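Local atomic coordinates of cystathionine gamma-synthase (PDB entry 6LD9), a protein that probably catalyses the formation of cystathionine, a pyridoxal-phosphate-dependent step of methionine biosynthesis. Residues C[159-164]-C[364-369]; C[346-351]-C[368-373]; C[201-206]-C[221-226]. The protein carries 2 engineered substitutions. All coordinates share one frame; numbering follows the deposited sequence.

Contacts 1 and 2 lie side by side, their centres 9 Å apart, and share Asp368 and Gly369. Pro160 and Leu161 of contact 1 pack on Leu370 of contact 2, with Pro160 CG 3.5 Å from Leu370 CD2. Contact 3 sits across the centre of the chain, its centre 25 Å from that of contact 1 and 28 Å from that of contact 2. The bound cofactor-cystathionine adduct E9U spans this gap. Arg372 of contact 2 holds the carboxylate next to the imine nitrogen and Ser206 of contact 3 the phosphate, while Asn159 of contact 1 lines the pocket. Tyr57 and Arg59 of the second subunit also bind the adduct.

Contact 1. Residues C[159-164]-C[364-369]; sequences NPLLRI and AGISDG. With E9U ((2~{S})-4-[(2~{R})-2-azanyl-3-oxidanyl-3-oxidanylidene-propyl]sulfanyl-2-[(~{E})-[2-methyl-3-oxidanyl-5-(phosphonooxymethyl)pyridin-4-yl]methylideneamino]butanoic acid), chain G.
The guanidinium of Arg163 meets Ala364 edge-on: the carbonyl oxygen lies only 2° out of the guanidinium plane. NH2 of Arg163 donates to O of Ala364 at 2.7 Å, and the bond is nearly straight, 176° at the hydrogen, although the donor sits tilted from the carbonyl plane. A bend at the third torsion (chi3 -80°) turns the group toward the carbonyl of Ala364, at the end of helix 358-364. The same NH2 forms a salt bridge with Asp110, so the group ties a carboxylate to the carbonyl. Gly365 follows the helix with positive phi and closes it in a Schellman motif. Leu161 reaches this turn with one branch: its CD1 lies 3.2 Å from O of Ala364 and 3.4 Å from O of Gly365, a methyl set against two carbonyls. CD1 of Leu161 is also 4.0 Å from CG1 of Ile366. The Pro160 ring, which follows a cis peptide bond, crosses the Ile366 side chain at about a right angle, its CD 3.7 Å from CD1 of Ile366. Past Gly365 the chain makes an ST turn, Ser367 OG accepting from N of Gly369. The contact joins the loop that follows strand 151-155 of the seven-stranded cofactor-binding sheet to the loop leading into strand 370-374 of the smaller sheet, a junction beside the substrate pocket of a fold type I pyridoxal phosphate enzyme.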
loop_
_atom_site.group_PDB
_atom_site.type_symbol
_atom_site.label_atom_id
_atom_site.label_comp_id
_atom_site.label_asym_id
_atom_site.label_seq_id
_atom_site.Cartn_x
_atom_site.Cartn_y
_atom_site.Cartn_z
ATOM N N ASN C 159 -23.070 -20.476 -10.641
ATOM C CA ASN C 159 -21.841 -21.026 -10.043
ATOM C C ASN C 159 -22.260 -22.270 -9.287
ATOM O O ASN C 159 -22.888 -22.102 -8.264
ATOM C CB ASN C 159 -21.258 -19.961 -9.116
ATOM C CG ASN C 159 -20.050 -20.393 -8.313
ATOM O OD1 ASN C 159 -19.569 -19.553 -7.515
ATOM N ND2 ASN C 159 -19.538 -21.613 -8.543
ATOM N N PRO C 160 -21.824 -23.501 -9.620
ATOM C CA PRO C 160 -20.792 -23.775 -10.624
ATOM C C PRO C 160 -21.187 -24.610 -11.854
ATOM O O PRO C 160 -20.309 -25.050 -12.559
ATOM C CB PRO C 160 -19.935 -24.714 -9.774
ATOM C CG PRO C 160 -20.998 -25.684 -9.216
ATOM C CD PRO C 160 -22.145 -24.737 -8.865
ATOM N N LEU C 161 -22.473 -24.765 -12.132
ATOM C CA LEU C 161 -22.937 -25.549 -13.311
ATOM C C LEU C 161 -23.197 -24.721 -14.587
ATOM O O LEU C 161 -23.549 -25.314 -15.608
ATOM C CB LEU C 161 -24.190 -26.266 -12.843
ATOM C CG LEU C 161 -23.845 -27.433 -11.929
ATOM C CD1 LEU C 161 -25.049 -27.801 -11.086
ATOM C CD2 LEU C 161 -23.330 -28.620 -12.754
ATOM N N LEU C 162 -22.948 -23.421 -14.560
ATOM C CA LEU C 162 -23.045 -22.491 -15.721
ATOM C C LEU C 162 -24.444 -22.570 -16.378
ATOM O O LEU C 162 -24.527 -22.569 -17.583
ATOM C CB LEU C 162 -21.925 -22.850 -16.701
ATOM C CG LEU C 162 -20.495 -22.476 -16.330
ATOM C CD1 LEU C 162 -20.368 -21.019 -16.031
ATOM C CD2 LEU C 162 -19.984 -23.258 -15.164
ATOM N N ARG C 163 -25.514 -22.692 -15.604
ATOM C CA ARG C 163 -26.902 -22.630 -16.138
ATOM C C ARG C 163 -27.178 -21.188 -16.539
ATOM O O ARG C 163 -26.739 -20.285 -15.874
ATOM C CB ARG C 163 -27.894 -23.297 -15.161
ATOM C CG ARG C 163 -27.751 -24.824 -15.204
ATOM C CD ARG C 163 -28.990 -25.714 -14.924
ATOM N NE ARG C 163 -28.993 -25.653 -13.481
ATOM C CZ ARG C 163 -28.653 -26.605 -12.616
ATOM N NH1 ARG C 163 -28.453 -27.852 -12.947
ATOM N NH2 ARG C 163 -28.556 -26.273 -11.347
ATOM N N ILE C 164 -27.815 -20.981 -17.668
ATOM C CA ILE C 164 -28.057 -19.647 -18.271
ATOM C C ILE C 164 -29.494 -19.250 -17.988
ATOM O O ILE C 164 -30.398 -20.042 -18.201
ATOM C CB ILE C 164 -27.698 -19.656 -19.772
ATOM C CG1 ILE C 164 -26.313 -20.237 -20.074
ATOM C CG2 ILE C 164 -27.796 -18.278 -20.364
ATOM C CD1 ILE C 164 -25.132 -19.469 -19.451
ATOM N N ALA C 364 -29.566 -28.459 -6.401
ATOM C CA ALA C 364 -28.837 -27.613 -7.384
ATOM C C ALA C 364 -28.250 -28.531 -8.471
ATOM O O ALA C 364 -27.845 -28.009 -9.475
ATOM C CB ALA C 364 -27.781 -26.752 -6.685
ATOM N N GLY C 365 -28.151 -29.851 -8.258
ATOM C CA GLY C 365 -27.508 -30.747 -9.245
ATOM C C GLY C 365 -25.990 -30.671 -9.202
ATOM O O GLY C 365 -25.375 -31.086 -10.154
ATOM N N ILE C 366 -25.404 -30.211 -8.093
ATOM C CA ILE C 366 -23.939 -30.168 -7.831
ATOM C C ILE C 366 -23.575 -31.520 -7.243
ATOM O O ILE C 366 -23.783 -31.728 -6.063
ATOM C CB ILE C 366 -23.614 -29.056 -6.819
ATOM C CG1 ILE C 366 -24.070 -27.656 -7.248
ATOM C CG2 ILE C 366 -22.154 -29.104 -6.391
ATOM C CD1 ILE C 366 -23.824 -26.608 -6.161
ATOM N N SER C 367 -23.026 -32.414 -8.031
ATOM C CA SER C 367 -22.623 -33.751 -7.555
ATOM C C SER C 367 -21.329 -33.598 -6.762
ATOM O O SER C 367 -20.679 -32.537 -6.896
ATOM C CB SER C 367 -22.475 -34.690 -8.699
ATOM O OG SER C 367 -21.136 -34.769 -9.131
ATOM N N ASP C 368 -20.999 -34.639 -5.996
ATOM C CA ASP C 368 -19.752 -34.831 -5.217
ATOM C C ASP C 368 -18.545 -35.072 -6.145
ATOM O O ASP C 368 -17.425 -35.067 -5.604
ATOM C CB ASP C 368 -19.936 -35.967 -4.189
ATOM C CG ASP C 368 -20.836 -35.682 -2.957
ATOM O OD1 ASP C 368 -21.457 -34.537 -2.801
ATOM O OD2 ASP C 368 -20.948 -36.626 -2.145
ATOM N N GLY C 369 -18.709 -35.301 -7.458
ATOM C CA GLY C 369 -17.546 -35.501 -8.358
ATOM C C GLY C 369 -17.252 -34.264 -9.236
ATOM O O GLY C 369 -16.477 -34.341 -10.192
HETATM N N1 E9U G . -21.419 -13.900 -6.023
HETATM C C2 E9U G . -20.850 -14.966 -6.692
HETATM C C3 E9U G . -19.654 -15.646 -6.197
HETATM N N E9U G . -17.412 -16.924 -4.998
HETATM C CA E9U G . -16.170 -17.594 -4.542
HETATM C C E9U G . -16.053 -18.855 -5.351
HETATM O O E9U G . -17.123 -19.358 -5.835
HETATM C CB E9U G . -16.268 -17.809 -3.029
HETATM C CG E9U G . -15.361 -18.830 -2.481
HETATM S SD E9U G . -16.046 -19.720 -1.116
HETATM C CE E9U G . -15.879 -18.830 0.418
HETATM C CZ E9U G . -15.651 -19.288 1.890
HETATM C CH E9U G . -16.886 -19.017 2.674
HETATM N NH E9U G . -14.958 -20.533 2.259
HETATM C C2A E9U G . -21.440 -15.438 -8.003
HETATM C C4 E9U G . -19.084 -15.183 -4.951
HETATM C C4A E9U G . -17.899 -15.872 -4.414
HETATM C C5 E9U G . -19.753 -14.020 -4.332
HETATM C C5A E9U G . -19.275 -13.404 -3.075
HETATM C C6 E9U G . -20.897 -13.438 -4.921
HETATM O O1P E9U G . -16.305 -13.590 -1.919
HETATM O O2P E9U G . -16.250 -11.199 -2.763
HETATM O O3 E9U G . -19.134 -16.695 -6.817
HETATM O O3P E9U G . -17.773 -11.779 -0.911
HETATM O O4P E9U G . -18.213 -12.471 -3.317
HETATM O OT E9U G . -14.912 -19.411 -5.472
HETATM O OX1 E9U G . -17.235 -19.693 3.614
HETATM O OX2 E9U G . -17.559 -18.035 2.399
HETATM P P E9U G . -17.057 -12.287 -2.136
#

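Contact 2. Residues C[346-351]-C[368-373]. With E9U ((2~{S})-4-[(2~{R})-2-azanyl-3-oxidanyl-3-oxidanylidene-propyl]sulfanyl-2-[(~{E})-[2-methyl-3-oxidanyl-5-(phosphonooxymethyl)pyridin-4-yl]methylideneamino]butanoic acid), chain G.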
loop_
_atom_site.group_PDB
_atom_site.type_symbol
_atom_site.label_atom_id
_atom_site.label_comp_id
_atom_site.label_asym_id
_atom_site.label_seq_id
_atom_site.Cartn_x
_atom_site.Cartn_y
_atom_site.Cartn_z
ATOM N N ALA C 346 -11.292 -26.027 -8.286
ATOM C CA ALA C 346 -12.063 -26.140 -7.022
ATOM C C ALA C 346 -12.962 -27.373 -7.101
ATOM O O ALA C 346 -13.325 -27.775 -8.238
ATOM C CB ALA C 346 -12.836 -24.873 -6.735
ATOM N N HIS C 347 -13.148 -28.022 -5.947
ATOM C CA HIS C 347 -14.152 -29.088 -5.649
ATOM C C HIS C 347 -15.300 -28.490 -4.836
ATOM O O HIS C 347 -15.205 -28.411 -3.599
ATOM C CB HIS C 347 -13.515 -30.247 -4.884
ATOM C CG HIS C 347 -14.454 -31.371 -4.571
ATOM N ND1 HIS C 347 -14.911 -31.605 -3.284
ATOM C CD2 HIS C 347 -14.934 -32.366 -5.353
ATOM C CE1 HIS C 347 -15.686 -32.663 -3.310
ATOM N NE2 HIS C 347 -15.701 -33.146 -4.563
ATOM N N PRO C 348 -16.358 -27.982 -5.514
ATOM C CA PRO C 348 -17.403 -27.198 -4.860
ATOM C C PRO C 348 -18.118 -27.834 -3.658
ATOM O O PRO C 348 -18.436 -27.114 -2.661
ATOM C CB PRO C 348 -18.425 -27.002 -5.982
ATOM C CG PRO C 348 -17.558 -26.959 -7.228
ATOM C CD PRO C 348 -16.531 -28.034 -6.983
ATOM N N ALA C 349 -18.381 -29.140 -3.751
ATOM C CA ALA C 349 -19.079 -29.875 -2.666
ATOM C C ALA C 349 -18.317 -29.675 -1.334
ATOM O O ALA C 349 -18.995 -29.540 -0.278
ATOM C CB ALA C 349 -19.219 -31.347 -3.027
ATOM N N SER C 350 -16.976 -29.724 -1.390
ATOM C CA SER C 350 -16.115 -29.687 -0.188
ATOM C C SER C 350 -15.453 -28.311 -0.009
ATOM O O SER C 350 -14.782 -28.134 1.022
ATOM C CB SER C 350 -15.133 -30.790 -0.237
ATOM O OG SER C 350 -13.991 -30.376 -0.896
ATOM N N MET C 351 -15.680 -27.338 -0.911
ATOM C CA MET C 351 -14.970 -26.013 -0.856
ATOM C C MET C 351 -16.009 -24.880 -0.970
ATOM O O MET C 351 -16.560 -24.448 0.051
ATOM C CB MET C 351 -13.840 -25.896 -1.924
ATOM C CG MET C 351 -12.697 -26.936 -1.761
ATOM S SD MET C 351 -11.579 -27.280 -3.187
ATOM C CE MET C 351 -10.802 -25.662 -3.125
ATOM N N ASP C 368 -20.999 -34.639 -5.996
ATOM C CA ASP C 368 -19.752 -34.831 -5.217
ATOM C C ASP C 368 -18.545 -35.072 -6.145
ATOM O O ASP C 368 -17.425 -35.067 -5.604
ATOM C CB ASP C 368 -19.936 -35.967 -4.189
ATOM C CG ASP C 368 -20.836 -35.682 -2.957
ATOM O OD1 ASP C 368 -21.457 -34.537 -2.801
ATOM O OD2 ASP C 368 -20.948 -36.626 -2.145
ATOM N N GLY C 369 -18.709 -35.301 -7.458
ATOM C CA GLY C 369 -17.546 -35.501 -8.358
ATOM C C GLY C 369 -17.252 -34.264 -9.236
ATOM O O GLY C 369 -16.477 -34.341 -10.192
ATOM N N LEU C 370 -17.933 -33.156 -9.005
ATOM C CA LEU C 370 -17.784 -31.967 -9.882
ATOM C C LEU C 370 -16.478 -31.221 -9.514
ATOM O O LEU C 370 -16.226 -30.939 -8.291
ATOM C CB LEU C 370 -19.045 -31.098 -9.770
ATOM C CG LEU C 370 -19.161 -29.953 -10.769
ATOM C CD1 LEU C 370 -19.491 -30.482 -12.145
ATOM C CD2 LEU C 370 -20.177 -28.884 -10.304
ATOM N N LEU C 371 -15.675 -30.966 -10.560
ATOM C CA LEU C 371 -14.503 -30.041 -10.593
ATOM C C LEU C 371 -14.839 -28.805 -11.438
ATOM O O LEU C 371 -15.496 -28.941 -12.460
ATOM C CB LEU C 371 -13.345 -30.814 -11.190
ATOM C CG LEU C 371 -12.892 -31.994 -10.341
ATOM C CD1 LEU C 371 -11.722 -32.691 -11.005
ATOM C CD2 LEU C 371 -12.534 -31.502 -8.951
ATOM N N ARG C 372 -14.453 -27.636 -10.935
ATOM C CA ARG C 372 -14.684 -26.306 -11.498
ATOM C C ARG C 372 -13.319 -25.698 -11.869
ATOM O O ARG C 372 -12.469 -25.553 -11.004
ATOM C CB ARG C 372 -15.393 -25.460 -10.451
ATOM C CG ARG C 372 -15.976 -24.189 -11.015
ATOM C CD ARG C 372 -16.475 -23.213 -10.006
ATOM N NE ARG C 372 -15.387 -22.647 -9.261
ATOM C CZ ARG C 372 -15.543 -21.812 -8.231
ATOM N NH1 ARG C 372 -16.741 -21.450 -7.828
ATOM N NH2 ARG C 372 -14.488 -21.308 -7.615
ATOM N N LEU C 373 -13.139 -25.264 -13.111
ATOM C CA LEU C 373 -11.927 -24.556 -13.562
ATOM C C LEU C 373 -12.225 -23.085 -13.699
ATOM O O LEU C 373 -13.267 -22.741 -14.215
ATOM C CB LEU C 373 -11.486 -25.119 -14.900
ATOM C CG LEU C 373 -11.266 -26.615 -14.886
ATOM C CD1 LEU C 373 -10.951 -27.058 -16.267
ATOM C CD2 LEU C 373 -10.162 -26.994 -13.915
HETATM N N1 E9U G . -21.419 -13.900 -6.023
HETATM C C2 E9U G . -20.850 -14.966 -6.692
HETATM C C3 E9U G . -19.654 -15.646 -6.197
HETATM N N E9U G . -17.412 -16.924 -4.998
HETATM C CA E9U G . -16.170 -17.594 -4.542
HETATM C C E9U G . -16.053 -18.855 -5.351
HETATM O O E9U G . -17.123 -19.358 -5.835
HETATM C CB E9U G . -16.268 -17.809 -3.029
HETATM C CG E9U G . -15.361 -18.830 -2.481
HETATM S SD E9U G . -16.046 -19.720 -1.116
HETATM C CE E9U G . -15.879 -18.830 0.418
HETATM C CZ E9U G . -15.651 -19.288 1.890
HETATM C CH E9U G . -16.886 -19.017 2.674
HETATM N NH E9U G . -14.958 -20.533 2.259
HETATM C C2A E9U G . -21.440 -15.438 -8.003
HETATM C C4 E9U G . -19.084 -15.183 -4.951
HETATM C C4A E9U G . -17.899 -15.872 -4.414
HETATM C C5 E9U G . -19.753 -14.020 -4.332
HETATM C C5A E9U G . -19.275 -13.404 -3.075
HETATM C C6 E9U G . -20.897 -13.438 -4.921
HETATM O O1P E9U G . -16.305 -13.590 -1.919
HETATM O O2P E9U G . -16.250 -11.199 -2.763
HETATM O O3 E9U G . -19.134 -16.695 -6.817
HETATM O O3P E9U G . -17.773 -11.779 -0.911
HETATM O O4P E9U G . -18.213 -12.471 -3.317
HETATM O OT E9U G . -14.912 -19.411 -5.472
HETATM O OX1 E9U G . -17.235 -19.693 3.614
HETATM O OX2 E9U G . -17.559 -18.035 2.399
HETATM P P E9U G . -17.057 -12.287 -2.136
#
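Ala346 and Arg372 exchange two backbone hydrogen bonds, N of Ala346 to O of Arg372 at 3.0 Å and N of Arg372 to O of Ala346 at 2.9 Å. They form an antiparallel hydrogen-bonded pair where strands 344-346 and 370-374 run together in the smaller sheet of this fold type I enzyme. Both side chains leave on the same face, and that of Arg372 goes on to the ligand. Its guanidinium makes a two-pronged, near-coplanar grip on a carboxylate of E9U: NH1 of Arg372 to O of E9U and NH2 of Arg372 to OT of E9U are each 2.9 Å. The chain runs out extended and bends at the third torsion (chi3 69°), which brings both terminal nitrogens to the carboxylate. CB of Ala346 lies close to NH2. At the other end, His347 holds the chain before the strand: its NE2 donates to O of Asp368 at 2.8 Å. The oxygen lies near the ring plane, but the donor stands 42° above the carbonyl plane. ND1 of His347 pairs with OG of Ser350 at 2.8 Å, so both ring nitrogens are engaged and the ring's rotation is fixed. CG lies anti to the backbone nitrogen (chi1 -179°), which sends the ring out toward Asp368, and Phe49 of the second subunit meets it edge-to-face. The Pro348 ring packs against both Leu370 and Arg372, its CG near Leu370 CD2 and Arg372 CB, while its CD comes within 3.2 Å of O of Leu370. The methyl CB of Ala349 rests 3.9 Å from OD1 of Asp368.

Contact 3. Residues C[201-206]-C[221-226]; sequences DLVLHS and AVVARD. With E9U ((2~{S})-4-[(2~{R})-2-azanyl-3-oxidanyl-3-oxidanylidene-propyl]sulfanyl-2-[(~{E})-[2-methyl-3-oxidanyl-5-(phosphonooxymethyl)pyridin-4-yl]methylideneamino]butanoic acid), chain G.
Leu202 leans across onto Ala224 and Val222, the neighbours on its own face of the sheet. Its CB passes 4.2 Å from O of Val223. CG stands beside the backbone nitrogen (chi1 -68°), which swings one branch over the partner strand. At the tip, CD2 of Leu202 touches CB of Ala224 at 3.6 Å and CG1 of Val222 at 3.9 Å. Helices 87-98 and 227-240 cover this face, bringing Val94, Leu229 and Leu233 against the leucine. On the other face Val203 and Val223 run alongside each other in the same direction, with CG1 of Val203 3.8 Å from CB of Val223. Their backbones bond in both directions, as do those of His205 and Ala221, and the remaining pairs, Leu202 with Ala224 and Leu204 with Val222, are non-hydrogen-bonded. This is the antiparallel side of the seven-stranded sheet of a fold type I pyridoxal phosphate enzyme: strand 220-224 runs against 202-206, whose other neighbour, 180-184, is parallel to it. NE2 of His205 is hydrogen-bonded to OE2 of Glu76. Ser206, at the end of the strand, donates from OG to O2P of the E9U phosphate at 2.7 Å. At the opposite end N of Arg225 bonds to O of Asp201 at 2.8 Å, and a water donates to that same oxygen while accepting from N of Asp226, the N-cap of helix 227-240. OD2 of Asp201 is taken by N of Thr181. OD1 of Asp201 makes a long salt bridge, 3.7 Å, to NH1 of the poorly ordered Arg225, with carboxylate and guanidinium planes 47° apart.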
loop_
_atom_site.group_PDB
_atom_site.type_symbol
_atom_site.label_atom_id
_atom_site.label_comp_id
_atom_site.label_asym_id
_atom_site.label_seq_id
_atom_site.Cartn_x
_atom_site.Cartn_y
_atom_site.Cartn_z
ATOM N N ASP C 201 -33.163 -3.699 -12.332
ATOM C CA ASP C 201 -33.069 -2.494 -11.481
ATOM C C ASP C 201 -31.631 -2.332 -10.955
ATOM O O ASP C 201 -31.160 -1.186 -10.757
ATOM C CB ASP C 201 -34.115 -2.659 -10.383
ATOM C CG ASP C 201 -35.534 -2.715 -10.935
ATOM O OD1 ASP C 201 -35.950 -1.674 -11.461
ATOM O OD2 ASP C 201 -36.183 -3.819 -10.930
ATOM N N LEU C 202 -30.938 -3.452 -10.784
ATOM C CA LEU C 202 -29.690 -3.566 -10.016
ATOM C C LEU C 202 -28.805 -4.659 -10.599
ATOM O O LEU C 202 -29.333 -5.794 -10.870
ATOM C CB LEU C 202 -29.997 -3.950 -8.571
ATOM C CG LEU C 202 -30.710 -2.895 -7.736
ATOM C CD1 LEU C 202 -31.334 -3.553 -6.519
ATOM C CD2 LEU C 202 -29.725 -1.843 -7.319
ATOM N N VAL C 203 -27.521 -4.339 -10.724
ATOM C CA VAL C 203 -26.522 -5.388 -11.007
ATOM C C VAL C 203 -25.477 -5.369 -9.889
ATOM O O VAL C 203 -25.147 -4.286 -9.397
ATOM C CB VAL C 203 -25.941 -5.204 -12.410
ATOM C CG1 VAL C 203 -25.175 -3.926 -12.543
ATOM C CG2 VAL C 203 -25.023 -6.346 -12.754
ATOM N N LEU C 204 -25.029 -6.526 -9.453
ATOM C CA LEU C 204 -23.982 -6.575 -8.431
ATOM C C LEU C 204 -22.846 -7.502 -8.819
ATOM O O LEU C 204 -22.988 -8.303 -9.735
ATOM C CB LEU C 204 -24.602 -6.895 -7.071
ATOM C CG LEU C 204 -25.214 -8.245 -6.822
ATOM C CD1 LEU C 204 -24.124 -9.270 -6.584
ATOM C CD2 LEU C 204 -26.151 -8.137 -5.606
ATOM N N HIS C 205 -21.713 -7.298 -8.180
ATOM C CA HIS C 205 -20.468 -8.019 -8.508
ATOM C C HIS C 205 -19.708 -8.342 -7.228
ATOM O O HIS C 205 -19.610 -7.466 -6.339
ATOM C CB HIS C 205 -19.565 -7.099 -9.336
ATOM C CG HIS C 205 -20.021 -6.865 -10.719
ATOM N ND1 HIS C 205 -19.829 -7.821 -11.722
ATOM C CD2 HIS C 205 -20.590 -5.766 -11.290
ATOM C CE1 HIS C 205 -20.292 -7.325 -12.865
ATOM N NE2 HIS C 205 -20.826 -6.064 -12.602
ATOM N N SER C 206 -19.074 -9.488 -7.172
ATOM C CA SER C 206 -17.834 -9.640 -6.370
ATOM C C SER C 206 -16.718 -9.073 -7.223
ATOM O O SER C 206 -16.462 -9.695 -8.237
ATOM C CB SER C 206 -17.577 -11.064 -6.016
ATOM O OG SER C 206 -16.289 -11.243 -5.480
ATOM N N ALA C 221 -19.534 -4.534 -5.544
ATOM C CA ALA C 221 -20.106 -3.318 -6.129
ATOM C C ALA C 221 -21.576 -3.596 -6.428
ATOM O O ALA C 221 -21.951 -4.723 -6.690
ATOM C CB ALA C 221 -19.355 -2.990 -7.353
ATOM N N VAL C 222 -22.390 -2.580 -6.319
ATOM C CA VAL C 222 -23.793 -2.619 -6.747
ATOM C C VAL C 222 -23.952 -1.392 -7.623
ATOM O O VAL C 222 -23.594 -0.323 -7.168
ATOM C CB VAL C 222 -24.761 -2.520 -5.569
ATOM C CG1 VAL C 222 -26.161 -2.730 -6.090
ATOM C CG2 VAL C 222 -24.474 -3.535 -4.529
ATOM N N VAL C 223 -24.544 -1.565 -8.787
ATOM C CA VAL C 223 -24.931 -0.449 -9.682
ATOM C C VAL C 223 -26.447 -0.510 -9.843
ATOM O O VAL C 223 -26.936 -1.560 -10.156
ATOM C CB VAL C 223 -24.170 -0.567 -11.020
ATOM C CG1 VAL C 223 -24.670 0.422 -12.064
ATOM C CG2 VAL C 223 -22.682 -0.385 -10.793
ATOM N N ALA C 224 -27.123 0.605 -9.715
ATOM C CA ALA C 224 -28.580 0.706 -9.909
ATOM C C ALA C 224 -28.877 1.429 -11.222
ATOM O O ALA C 224 -28.087 2.338 -11.526
ATOM C CB ALA C 224 -29.178 1.458 -8.767
ATOM N N ARG C 225 -29.948 1.065 -11.944
ATOM C CA ARG C 225 -30.297 1.799 -13.183
ATOM C C ARG C 225 -30.716 3.202 -12.750
ATOM O O ARG C 225 -30.264 4.112 -13.337
ATOM C CB ARG C 225 -31.335 1.150 -14.119
ATOM C CG ARG C 225 -31.345 1.789 -15.521
ATOM C CD ARG C 225 -32.364 1.278 -16.565
ATOM N NE ARG C 225 -33.684 1.002 -15.946
ATOM C CZ ARG C 225 -34.095 -0.181 -15.441
ATOM N NH1 ARG C 225 -35.285 -0.296 -14.843
ATOM N NH2 ARG C 225 -33.293 -1.238 -15.533
ATOM N N ASP C 226 -31.487 3.337 -11.695
ATOM C CA ASP C 226 -32.213 4.590 -11.361
ATOM C C ASP C 226 -31.454 5.383 -10.268
ATOM O O ASP C 226 -31.014 4.802 -9.215
ATOM C CB ASP C 226 -33.689 4.216 -11.075
ATOM C CG ASP C 226 -34.417 5.143 -10.099
ATOM O OD1 ASP C 226 -34.393 6.433 -10.253
ATOM O OD2 ASP C 226 -34.992 4.596 -9.144
HETATM N N1 E9U G . -21.419 -13.900 -6.023
HETATM C C2 E9U G . -20.850 -14.966 -6.692
HETATM C C3 E9U G . -19.654 -15.646 -6.197
HETATM N N E9U G . -17.412 -16.924 -4.998
HETATM C CA E9U G . -16.170 -17.594 -4.542
HETATM C C E9U G . -16.053 -18.855 -5.351
HETATM O O E9U G . -17.123 -19.358 -5.835
HETATM C CB E9U G . -16.268 -17.809 -3.029
HETATM C CG E9U G . -15.361 -18.830 -2.481
HETATM S SD E9U G . -16.046 -19.720 -1.116
HETATM C CE E9U G . -15.879 -18.830 0.418
HETATM C CZ E9U G . -15.651 -19.288 1.890
HETATM C CH E9U G . -16.886 -19.017 2.674
HETATM N NH E9U G . -14.958 -20.533 2.259
HETATM C C2A E9U G . -21.440 -15.438 -8.003
HETATM C C4 E9U G . -19.084 -15.183 -4.951
HETATM C C4A E9U G . -17.899 -15.872 -4.414
HETATM C C5 E9U G . -19.753 -14.020 -4.332
HETATM C C5A E9U G . -19.275 -13.404 -3.075
HETATM C C6 E9U G . -20.897 -13.438 -4.921
HETATM O O1P E9U G . -16.305 -13.590 -1.919
HETATM O O2P E9U G . -16.250 -11.199 -2.763
HETATM O O3 E9U G . -19.134 -16.695 -6.817
HETATM O O3P E9U G . -17.773 -11.779 -0.911
HETATM O O4P E9U G . -18.213 -12.471 -3.317
HETATM O OT E9U G . -14.912 -19.411 -5.472
HETATM O OX1 E9U G . -17.235 -19.693 3.614
HETATM O OX2 E9U G . -17.559 -18.035 2.399
HETATM P P E9U G . -17.057 -12.287 -2.136
HETATM O O HOH W 1 -32.496 1.004 -10.485
#